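Local coordinates for digeranylgeranylglycerophospholipid reductase (Sulfolobus acidocaldarius, PDB 4OPC), which hydrogenates the double bonds of the geranylgeranyl chains of archaeal membrane lipid precursors, using bound FAD, to give saturated phytanyl lipids, at residues A[130-135]-A[324-329]; A[187-192]-A[244-249]; A[217-220]-A[226-229]. All blocks are in the same frame, centred on the assembly; numbering follows the deposited sequence. Where two conformers were deposited one is given.

Contact 1: residues A[130-135]-A[324-329]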
loop_
_atom_site.group_PDB
_atom_site.type_symbol
_atom_site.label_atom_id
_atom_site.label_comp_id
_atom_site.label_asym_id
_atom_site.label_seq_id
_atom_site.Cartn_x
_atom_site.Cartn_y
_atom_site.Cartn_z
ATOM N N ASP A 130 27.491 -12.917 10.119
ATOM C CA ASP A 130 27.073 -13.565 11.363
ATOM C C ASP A 130 25.560 -13.468 11.591
ATOM O O ASP A 130 25.100 -13.253 12.712
ATOM C CB ASP A 130 27.841 -12.988 12.553
ATOM C CG ASP A 130 29.332 -13.226 12.448
ATOM O OD1 ASP A 130 29.729 -14.247 11.851
ATOM O OD2 ASP A 130 30.107 -12.395 12.961
ATOM N N GLY A 131 24.790 -13.620 10.515
ATOM C CA GLY A 131 23.343 -13.661 10.612
ATOM C C GLY A 131 22.653 -12.311 10.675
ATOM O O GLY A 131 21.435 -12.251 10.793
ATOM N N TYR A 132 23.423 -11.229 10.596
ATOM C CA TYR A 132 22.868 -9.885 10.711
ATOM C C TYR A 132 23.080 -9.067 9.463
ATOM O O TYR A 132 24.148 -9.110 8.843
ATOM C CB TYR A 132 23.553 -9.121 11.844
ATOM C CG TYR A 132 22.976 -9.353 13.209
ATOM C CD1 TYR A 132 23.128 -10.572 13.849
ATOM C CD2 TYR A 132 22.292 -8.337 13.872
ATOM C CE1 TYR A 132 22.601 -10.784 15.113
ATOM C CE2 TYR A 132 21.766 -8.537 15.128
ATOM C CZ TYR A 132 21.925 -9.761 15.749
ATOM O OH TYR A 132 21.416 -9.979 17.013
ATOM N N VAL A 133 22.078 -8.279 9.110
ATOM C CA VAL A 133 22.309 -7.183 8.181
ATOM C C VAL A 133 23.108 -6.129 8.931
ATOM O O VAL A 133 22.746 -5.740 10.053
ATOM C CB VAL A 133 20.990 -6.577 7.700
ATOM C CG1 VAL A 133 21.261 -5.312 6.875
ATOM C CG2 VAL A 133 20.202 -7.606 6.888
ATOM N N LYS A 134 24.209 -5.683 8.329
ATOM C CA LYS A 134 25.112 -4.746 8.998
ATOM C C LYS A 134 25.328 -3.456 8.217
ATOM O O LYS A 134 26.139 -2.622 8.611
ATOM C CB LYS A 134 26.450 -5.426 9.313
ATOM C CG LYS A 134 26.303 -6.569 10.319
ATOM C CD LYS A 134 27.581 -6.797 11.088
ATOM C CE LYS A 134 27.393 -7.832 12.188
ATOM N NZ LYS A 134 28.681 -8.094 12.898
ATOM N N GLY A 135 24.600 -3.297 7.121
ATOM C CA GLY A 135 24.718 -2.113 6.284
ATOM C C GLY A 135 24.605 -2.463 4.816
ATOM O O GLY A 135 23.943 -3.443 4.454
ATOM N N ASP A 324 19.720 -4.015 21.426
ATOM C CA ASP A 324 19.374 -5.298 20.804
ATOM C C ASP A 324 18.782 -5.077 19.407
ATOM O O ASP A 324 17.636 -4.648 19.279
ATOM C CB ASP A 324 18.375 -6.043 21.700
ATOM C CG ASP A 324 18.080 -7.463 21.225
ATOM O OD1 ASP A 324 18.558 -7.866 20.150
ATOM O OD2 ASP A 324 17.348 -8.188 21.935
ATOM N N PHE A 325 19.564 -5.372 18.369
ATOM C CA PHE A 325 19.135 -5.155 16.992
ATOM C C PHE A 325 18.811 -6.478 16.295
ATOM O O PHE A 325 18.670 -6.543 15.071
ATOM C CB PHE A 325 20.195 -4.355 16.229
ATOM C CG PHE A 325 20.510 -3.033 16.863
ATOM C CD1 PHE A 325 19.661 -1.948 16.702
ATOM C CD2 PHE A 325 21.645 -2.881 17.648
ATOM C CE1 PHE A 325 19.952 -0.725 17.307
ATOM C CE2 PHE A 325 21.941 -1.666 18.245
ATOM C CZ PHE A 325 21.090 -0.591 18.076
ATOM N N SER A 326 18.664 -7.532 17.088
ATOM C CA SER A 326 18.191 -8.805 16.569
ATOM C C SER A 326 16.738 -8.701 16.152
ATOM O O SER A 326 16.054 -7.701 16.422
ATOM C CB SER A 326 18.313 -9.894 17.635
ATOM O OG SER A 326 17.371 -9.700 18.694
ATOM N N ALA A 327 16.251 -9.752 15.505
ATOM C CA ALA A 327 14.829 -9.832 15.191
ATOM C C ALA A 327 13.969 -9.566 16.429
ATOM O O ALA A 327 12.995 -8.810 16.365
ATOM C CB ALA A 327 14.496 -11.177 14.593
ATOM N N SER A 328 14.332 -10.174 17.555
ATOM C CA SER A 328 13.575 -9.974 18.785
ATOM C C SER A 328 13.660 -8.526 19.250
ATOM O O SER A 328 12.670 -7.956 19.731
ATOM C CB SER A 328 14.074 -10.907 19.886
ATOM O OG SER A 328 13.972 -12.255 19.480
ATOM N N GLY A 329 14.839 -7.933 19.102
ATOM C CA GLY A 329 15.038 -6.549 19.489
ATOM C C GLY A 329 14.241 -5.555 18.664
ATOM O O GLY A 329 13.926 -4.463 19.141
#
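The N-cap of a short helical turn, S326, is where the loop leading into residues 327-329 meets Y132, the first residue of strand 132-140, and the contact is a small one at the surface. The phenol end of Y132 does the touching. Its OH lies 3.2 Å from S326 CB, in van der Waals contact, and no hydrogen bond crosses between 130-135 and 324-329. One ring carbon, Y132 CE2, comes to 3.7 Å from the backbone oxygen O of F325, which approaches the ring obliquely. With CG of Y132 set anti to its carbonyl carbon (chi1 -85°), the ring extends across to the loop, although the two backbones stay well apart, with Y132 CA and S326 CA 7.6 Å from each other.

The serine presents its CB to the tyrosine while its hydroxyl is engaged within its own segment. S326 OG donates to D324 OD1 at 2.6 Å and accepts from G329 N at 3.1 Å, the second being the capping bond. D324 OD1 also takes the backbone N of S326, at 3.1 Å, which closes an Asx turn. Both donors reach that oxygen from the same face of the carboxylate, one on the syn and one on the anti side, so the loop is already braced where the tyrosine rests on it.

N282 bridges the two segments, bonding through its side chain to the backbone of G131 and A327, while F325 packs on V153 of strand 153-156 and meets F320 of helix 302-322 edge-to-face. Within the four-stranded sheet, strand 132-140 pairs with strand 121-129 through K134 and G135, both bonded to I127.

Contact 2: residues A[187-192]-A[244-249]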
loop_
_atom_site.group_PDB
_atom_site.type_symbol
_atom_site.label_atom_id
_atom_site.label_comp_id
_atom_site.label_asym_id
_atom_site.label_seq_id
_atom_site.Cartn_x
_atom_site.Cartn_y
_atom_site.Cartn_z
ATOM N N TYR A 187 -2.030 1.695 -13.905
ATOM C CA TYR A 187 -1.543 2.683 -14.850
ATOM C C TYR A 187 -2.435 3.897 -14.762
ATOM O O TYR A 187 -3.659 3.746 -14.611
ATOM C CB TYR A 187 -1.621 2.112 -16.271
ATOM C CG TYR A 187 -1.292 3.126 -17.337
ATOM C CD1 TYR A 187 0.025 3.422 -17.656
ATOM C CD2 TYR A 187 -2.300 3.803 -18.017
ATOM C CE1 TYR A 187 0.324 4.356 -18.611
ATOM C CE2 TYR A 187 -2.000 4.745 -18.974
ATOM C CZ TYR A 187 -0.688 5.014 -19.273
ATOM O OH TYR A 187 -0.339 5.952 -20.227
ATOM N N ARG A 188 -1.860 5.088 -14.858
ATOM C CA ARG A 188 -2.668 6.298 -14.825
ATOM C C ARG A 188 -2.084 7.414 -15.673
ATOM O O ARG A 188 -0.875 7.455 -15.947
ATOM C CB ARG A 188 -2.840 6.800 -13.383
ATOM C CG ARG A 188 -1.558 7.319 -12.695
ATOM C CD ARG A 188 -1.303 8.814 -12.997
ATOM N NE ARG A 188 -0.162 9.379 -12.283
ATOM C CZ ARG A 188 1.103 9.237 -12.663
ATOM N NH1 ARG A 188 1.397 8.524 -13.739
ATOM N NH2 ARG A 188 2.083 9.811 -11.965
ATOM N N GLU A 189 -2.954 8.350 -16.048
ATOM C CA GLU A 189 -2.546 9.608 -16.652
ATOM C C GLU A 189 -3.172 10.771 -15.900
ATOM O O GLU A 189 -4.206 10.614 -15.256
ATOM C CB GLU A 189 -2.936 9.657 -18.141
ATOM C CG GLU A 189 -2.418 8.464 -18.910
ATOM C CD GLU A 189 -2.729 8.490 -20.384
ATOM O OE1 GLU A 189 -3.670 9.210 -20.801
ATOM O OE2 GLU A 189 -2.029 7.774 -21.130
ATOM N N VAL A 190 -2.528 11.928 -15.941
ATOM C CA VAL A 190 -3.167 13.145 -15.470
ATOM C C VAL A 190 -3.451 14.017 -16.684
ATOM O O VAL A 190 -2.544 14.319 -17.462
ATOM C CB VAL A 190 -2.316 13.896 -14.429
ATOM C CG1 VAL A 190 -2.929 15.260 -14.133
ATOM C CG2 VAL A 190 -2.207 13.075 -13.162
ATOM N N LEU A 191 -4.718 14.395 -16.851
ATOM C CA LEU A 191 -5.165 15.150 -18.015
ATOM C C LEU A 191 -6.019 16.344 -17.615
ATOM O O LEU A 191 -6.691 16.324 -16.585
ATOM C CB LEU A 191 -5.994 14.239 -18.928
ATOM C CG LEU A 191 -5.255 13.048 -19.541
ATOM C CD1 LEU A 191 -6.098 11.802 -19.424
ATOM C CD2 LEU A 191 -4.921 13.325 -20.997
ATOM N N LEU A 192 -5.995 17.382 -18.449
ATOM C CA LEU A 192 -6.945 18.482 -18.325
ATOM C C LEU A 192 -8.289 18.061 -18.913
ATOM O O LEU A 192 -8.344 17.192 -19.784
ATOM C CB LEU A 192 -6.427 19.721 -19.060
ATOM C CG LEU A 192 -5.052 20.210 -18.605
ATOM C CD1 LEU A 192 -4.653 21.506 -19.305
ATOM C CD2 LEU A 192 -5.028 20.385 -17.096
ATOM N N GLU A 244 -3.329 -1.336 -23.146
ATOM C CA GLU A 244 -4.371 -1.579 -24.133
ATOM C C GLU A 244 -5.757 -1.484 -23.498
ATOM O O GLU A 244 -6.678 -0.961 -24.114
ATOM C CB GLU A 244 -4.152 -2.909 -24.861
ATOM C CG GLU A 244 -2.964 -2.892 -25.830
ATOM C CD GLU A 244 -3.113 -1.865 -26.953
ATOM O OE1 GLU A 244 -4.231 -1.713 -27.499
ATOM O OE2 GLU A 244 -2.106 -1.205 -27.292
ATOM N N TYR A 245 -5.906 -1.963 -22.266
ATOM C CA TYR A 245 -7.164 -1.754 -21.540
ATOM C C TYR A 245 -7.438 -0.266 -21.401
ATOM O O TYR A 245 -8.561 0.192 -21.616
ATOM C CB TYR A 245 -7.106 -2.347 -20.129
ATOM C CG TYR A 245 -7.387 -3.826 -20.027
ATOM C CD1 TYR A 245 -8.680 -4.296 -19.831
ATOM C CD2 TYR A 245 -6.355 -4.754 -20.097
ATOM C CE1 TYR A 245 -8.944 -5.656 -19.727
ATOM C CE2 TYR A 245 -6.603 -6.109 -19.986
ATOM C CZ TYR A 245 -7.899 -6.555 -19.803
ATOM O OH TYR A 245 -8.145 -7.904 -19.700
ATOM N N TYR A 246 -6.409 0.485 -21.021
ATOM C CA TYR A 246 -6.559 1.925 -20.827
ATOM C C TYR A 246 -7.024 2.619 -22.103
ATOM O O TYR A 246 -7.993 3.378 -22.084
ATOM C CB TYR A 246 -5.255 2.559 -20.321
ATOM C CG TYR A 246 -5.381 4.042 -20.034
ATOM C CD1 TYR A 246 -5.784 4.500 -18.777
ATOM C CD2 TYR A 246 -5.097 4.984 -21.016
ATOM C CE1 TYR A 246 -5.892 5.866 -18.512
ATOM C CE2 TYR A 246 -5.204 6.347 -20.770
ATOM C CZ TYR A 246 -5.602 6.781 -19.518
ATOM O OH TYR A 246 -5.718 8.136 -19.291
ATOM N N LYS A 247 -6.347 2.359 -23.217
ATOM C CA LYS A 247 -6.728 2.966 -24.483
ATOM C C LYS A 247 -8.149 2.597 -24.900
ATOM O O LYS A 247 -8.894 3.431 -25.417
ATOM C CB LYS A 247 -5.741 2.548 -25.567
ATOM C CG LYS A 247 -4.374 3.204 -25.449
ATOM C CD LYS A 247 -3.356 2.512 -26.345
ATOM C CE LYS A 247 -3.890 2.328 -27.759
ATOM N NZ LYS A 247 -2.942 1.544 -28.602
ATOM N N LYS A 248 -8.525 1.347 -24.668
ATOM C CA LYS A 248 -9.814 0.857 -25.140
ATOM C C LYS A 248 -10.987 1.456 -24.363
ATOM O O LYS A 248 -12.014 1.798 -24.954
ATOM C CB LYS A 248 -9.863 -0.672 -25.066
ATOM C CG LYS A 248 -11.119 -1.285 -25.666
ATOM C CD LYS A 248 -11.051 -2.806 -25.647
ATOM C CE LYS A 248 -12.252 -3.429 -26.343
ATOM N NZ LYS A 248 -12.318 -3.051 -27.782
ATOM N N TYR A 249 -10.823 1.610 -23.052
ATOM C CA TYR A 249 -11.962 1.963 -22.203
ATOM C C TYR A 249 -11.926 3.371 -21.595
ATOM O O TYR A 249 -12.862 3.758 -20.904
ATOM C CB TYR A 249 -12.160 0.907 -21.112
ATOM C CG TYR A 249 -12.450 -0.464 -21.673
ATOM C CD1 TYR A 249 -13.601 -0.693 -22.412
ATOM C CD2 TYR A 249 -11.571 -1.522 -21.472
ATOM C CE1 TYR A 249 -13.875 -1.943 -22.938
ATOM C CE2 TYR A 249 -11.837 -2.781 -21.991
ATOM C CZ TYR A 249 -12.994 -2.984 -22.724
ATOM O OH TYR A 249 -13.282 -4.224 -23.252
#
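Y187 meets the helix first, sending one edge of its ring against the face of Y246. The pair is T-shaped, with centroids 4.9 Å apart and planes at 77°, and Y187 CE2 stands over the centre of the Y246 ring, 3.6 Å from Y246 CG. Y187 also touches the bound reduced FAD, so this contact borders the cofactor site. Its phenol leans along its own strand toward E189, where Y187 OH donates to E189 OE2 at 2.6 Å, on the anti lone pair of that oxygen. R188 points away from the helix and packs on W218 and N228.

At E189 the extended side chain delivers its carboxylate to two tyrosines. Y246 OH donates to E189 OE1 at 2.8 Å, arriving from above the carboxylate plane, 57° out of it. Each oxygen thus holds one phenol, and the two donors would probably stabilise a charged carboxylate in this buried place. Here helix 242-253 lies against one face of the large mixed sheet that holds strands 183-193, 216-221 and 226-234; the axes of 187-192 and 244-249 approach to 9.7 Å. Y246 reaches down to the sheet because its CG is anti to the backbone N (chi1 -177°), and W217 from strand 216-221 also meets its ring. L191 closes the row, with CD1 3.7 Å from Y246 OH.

Contact 3: residues A[217-220]-A[226-229]. With PGT ((1S)-2-{[{[(2R)-2,3-dihydroxypropyl]oxy}(hydroxy)phosphoryl]oxy}-1-[(palmitoyloxy)methyl]ethyl stearate), chain C.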
loop_
_atom_site.group_PDB
_atom_site.type_symbol
_atom_site.label_atom_id
_atom_site.label_comp_id
_atom_site.label_asym_id
_atom_site.label_seq_id
_atom_site.Cartn_x
_atom_site.Cartn_y
_atom_site.Cartn_z
ATOM N N TRP A 217 -11.366 0.876 -12.304
ATOM C CA TRP A 217 -11.027 2.141 -12.935
ATOM C C TRP A 217 -11.260 3.260 -11.940
ATOM O O TRP A 217 -12.113 3.146 -11.047
ATOM C CB TRP A 217 -11.910 2.389 -14.158
ATOM C CG TRP A 217 -11.380 1.841 -15.448
ATOM C CD1 TRP A 217 -11.542 0.569 -15.934
ATOM C CD2 TRP A 217 -10.639 2.560 -16.437
ATOM N NE1 TRP A 217 -10.930 0.456 -17.161
ATOM C CE2 TRP A 217 -10.368 1.665 -17.490
ATOM C CE3 TRP A 217 -10.176 3.875 -16.533
ATOM C CZ2 TRP A 217 -9.655 2.046 -18.627
ATOM C CZ3 TRP A 217 -9.478 4.252 -17.664
ATOM C CH2 TRP A 217 -9.233 3.344 -18.698
ATOM N N TRP A 218 -10.521 4.355 -12.095
ATOM C CA TRP A 218 -10.755 5.497 -11.232
ATOM C C TRP A 218 -10.640 6.817 -11.956
ATOM O O TRP A 218 -10.005 6.913 -13.008
ATOM C CB TRP A 218 -9.817 5.479 -10.026
ATOM C CG TRP A 218 -8.376 5.812 -10.303
ATOM C CD1 TRP A 218 -7.828 7.060 -10.410
ATOM C CD2 TRP A 218 -7.289 4.883 -10.441
ATOM N NE1 TRP A 218 -6.474 6.964 -10.638
ATOM C CE2 TRP A 218 -6.118 5.639 -10.653
ATOM C CE3 TRP A 218 -7.199 3.484 -10.421
ATOM C CZ2 TRP A 218 -4.868 5.043 -10.827
ATOM C CZ3 TRP A 218 -5.971 2.895 -10.602
ATOM C CH2 TRP A 218 -4.815 3.674 -10.798
ATOM N N TYR A 219 -11.237 7.841 -11.352
ATOM C CA TYR A 219 -11.253 9.198 -11.874
ATOM C C TYR A 219 -11.142 10.068 -10.620
ATOM O O TYR A 219 -12.129 10.267 -9.903
ATOM C CB TYR A 219 -12.568 9.407 -12.645
ATOM C CG TYR A 219 -12.812 10.763 -13.278
ATOM C CD1 TYR A 219 -13.265 11.833 -12.519
ATOM C CD2 TYR A 219 -12.663 10.947 -14.651
ATOM C CE1 TYR A 219 -13.537 13.059 -13.098
ATOM C CE2 TYR A 219 -12.935 12.177 -15.245
ATOM C CZ TYR A 219 -13.372 13.225 -14.457
ATOM O OH TYR A 219 -13.653 14.458 -15.006
ATOM N N PHE A 220 -9.924 10.532 -10.337
ATOM C CA PHE A 220 -9.621 11.251 -9.100
ATOM C C PHE A 220 -9.361 12.722 -9.459
ATOM O O PHE A 220 -8.281 13.049 -9.971
ATOM C CB PHE A 220 -8.352 10.675 -8.441
ATOM C CG PHE A 220 -8.523 9.320 -7.792
ATOM C CD1 PHE A 220 -9.745 8.665 -7.736
ATOM C CD2 PHE A 220 -7.424 8.712 -7.209
ATOM C CE1 PHE A 220 -9.856 7.424 -7.115
ATOM C CE2 PHE A 220 -7.527 7.487 -6.595
ATOM C CZ PHE A 220 -8.744 6.836 -6.539
ATOM N N LYS A 226 -8.929 19.169 -13.947
ATOM C CA LYS A 226 -7.749 18.321 -14.036
ATOM C C LYS A 226 -8.024 17.035 -13.279
ATOM O O LYS A 226 -8.585 17.063 -12.188
ATOM C CB LYS A 226 -6.521 19.032 -13.462
ATOM C CG LYS A 226 -5.240 18.200 -13.520
ATOM C CD LYS A 226 -3.972 19.027 -13.296
ATOM C CE LYS A 226 -4.017 19.809 -11.996
ATOM N NZ LYS A 226 -2.817 20.697 -11.851
ATOM N N VAL A 227 -7.646 15.906 -13.866
ATOM C CA VAL A 227 -7.999 14.617 -13.287
ATOM C C VAL A 227 -6.892 13.582 -13.442
ATOM O O VAL A 227 -6.200 13.542 -14.456
ATOM C CB VAL A 227 -9.342 14.083 -13.883
ATOM C CG1 VAL A 227 -9.221 13.809 -15.383
ATOM C CG2 VAL A 227 -9.818 12.830 -13.147
ATOM N N ASN A 228 -6.723 12.777 -12.397
ATOM C CA ASN A 228 -5.879 11.587 -12.413
ATOM C C ASN A 228 -6.812 10.401 -12.707
ATOM O O ASN A 228 -7.675 10.059 -11.892
ATOM C CB ASN A 228 -5.155 11.472 -11.050
ATOM C CG ASN A 228 -4.220 10.274 -10.947
ATOM O OD1 ASN A 228 -4.580 9.146 -11.287
ATOM N ND2 ASN A 228 -3.014 10.519 -10.435
ATOM N N VAL A 229 -6.672 9.824 -13.895
ATOM C CA VAL A 229 -7.561 8.747 -14.338
ATOM C C VAL A 229 -6.729 7.504 -14.627
ATOM O O VAL A 229 -5.663 7.583 -15.237
ATOM C CB VAL A 229 -8.428 9.171 -15.566
ATOM C CG1 VAL A 229 -7.572 9.803 -16.654
ATOM C CG2 VAL A 229 -9.209 7.989 -16.107
HETATM C C48 PGT C . -9.906 -5.355 -5.891
HETATM C C47 PGT C . -8.533 -5.518 -5.272
HETATM C C46 PGT C . -7.526 -4.715 -6.069
HETATM C C45 PGT C . -7.974 -3.269 -6.137
HETATM C C44 PGT C . -6.786 -2.351 -6.330
HETATM C C43 PGT C . -6.753 -1.837 -7.757
HETATM C C42 PGT C . -5.469 -1.065 -7.960
HETATM C C41 PGT C . -5.541 0.178 -7.110
HETATM C C40 PGT C . -4.695 1.274 -7.710
HETATM C C39 PGT C . -5.319 2.591 -7.307
HETATM C C38 PGT C . -5.407 2.667 -5.804
HETATM C C37 PGT C . -6.187 3.903 -5.426
HETATM C C36 PGT C . -6.173 4.024 -3.922
HETATM C C35 PGT C . -7.200 5.031 -3.458
HETATM C C34 PGT C . -7.109 5.161 -1.950
HETATM C C33 PGT C . -8.306 5.891 -1.380
HETATM C C32 PGT C . -7.899 6.776 -0.217
HETATM C C31 PGT C . -7.746 5.998 1.081
HETATM O O31 PGT C . -6.696 6.101 1.688
HETATM O O2 PGT C . -8.773 5.163 1.587
HETATM C C2 PGT C . -9.570 5.685 2.634
HETATM C C1 PGT C . -8.919 5.572 3.997
HETATM O O3P PGT C . -7.537 5.275 4.028
HETATM P P PGT C . -7.078 3.915 4.704
HETATM O O1P PGT C . -8.092 2.892 4.241
HETATM O O2P PGT C . -5.678 3.511 4.269
HETATM O O4P PGT C . -7.098 3.977 6.295
HETATM C C4 PGT C . -7.761 4.996 7.014
HETATM C C5 PGT C . -7.722 4.727 8.502
HETATM O O5 PGT C . -7.094 5.804 9.157
HETATM C C6 PGT C . -6.962 3.448 8.764
HETATM O O6 PGT C . -5.705 3.715 9.343
HETATM C C3 PGT C . -10.870 4.917 2.786
HETATM O O3 PGT C . -11.729 5.040 1.677
HETATM C C11 PGT C . -12.480 3.872 1.445
HETATM O O11 PGT C . -13.006 3.296 2.376
HETATM C C12 PGT C . -12.623 3.330 0.037
HETATM C C13 PGT C . -13.807 2.391 -0.055
HETATM C C14 PGT C . -13.901 1.853 -1.468
HETATM C C15 PGT C . -13.263 0.483 -1.549
HETATM C C16 PGT C . -13.480 -0.114 -2.924
HETATM C C17 PGT C . -14.038 -1.512 -2.767
HETATM C C18 PGT C . -14.562 -2.027 -4.090
HETATM C C19 PGT C . -15.383 -3.280 -3.861
HETATM C C20 PGT C . -16.699 -2.946 -3.184
HETATM C C21 PGT C . -17.850 -3.422 -4.047
HETATM C C22 PGT C . -19.023 -3.839 -3.185
HETATM C C23 PGT C . -19.861 -4.836 -3.956
HETATM C C24 PGT C . -20.877 -5.485 -3.041
HETATM C C25 PGT C . -20.758 -6.991 -3.132
HETATM C C26 PGT C . -20.577 -7.573 -1.746
#
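With N228 CG set anti to its backbone N (chi1 -179°) and W218 CG turned between its own N and carbonyl carbon (chi1 73°), the amide and the indole meet across the two strands. W218 NE1 donates to N228 OD1 at 3.0 Å, almost straight at 172°. The oxygen sits at the edge of the indole, in its plane, while the donor is tilted from the plane of the amide carbonyl. N228 ND2 is held in turn by the backbone O of C48, an FAD-binding residue, so both ends of the amide are fixed.

F220 and N228 form a hydrogen-bonded antiparallel pair, F220 N to N228 O at 2.8 Å and N228 N to F220 O at 2.9 Å. Beside it the non-hydrogen-bonded pair Y219-V229 turns to the other side of the sheet. There V227 CG2 makes a CH-pi contact over the face of the Y219 ring, 3.5 Å from its centroid. W218 and F220 line the pocket where the bound lipid and the reduced FAD meet. W218 CD1 lies over a face of the F220 ring, and the indole is sandwiched, PGT C39 over one face, 3.4 Å from W218 CZ3, and the backbone of V229 over the other. F220 CZ lies 3.9 Å from PGT C35.

The two strands make a hairpin, flanked by strand 202-206 beside 216-221 and strand 183-193 beside 226-234, with W217 and V229 packed against helix 242-253.

From the N terminus the chain lays down the first strands of the FAD-binding Rossmann sheet and three of the eight-stranded sheet before strand 132-140, where contact 1 opens the widest loop; it closes only at 324-329, joining the four-stranded sheet to short helix 327-330 after helix 302-322. Within that span strand 183-193 begins contact 2, which helix 242-253 completes against the eight-stranded sheet. Contact 3, a hairpin of that same sheet, lies inside this second loop, so the three are nested and none cross. Contacts 2 and 3 touch, centres about 9 Å apart, because strands 183-193 and 226-234 are neighbours, joined by probable backbone bonds. Contact 1 stands about 45 Å from contact 2 between centres, on the opposite side of the chain's centre.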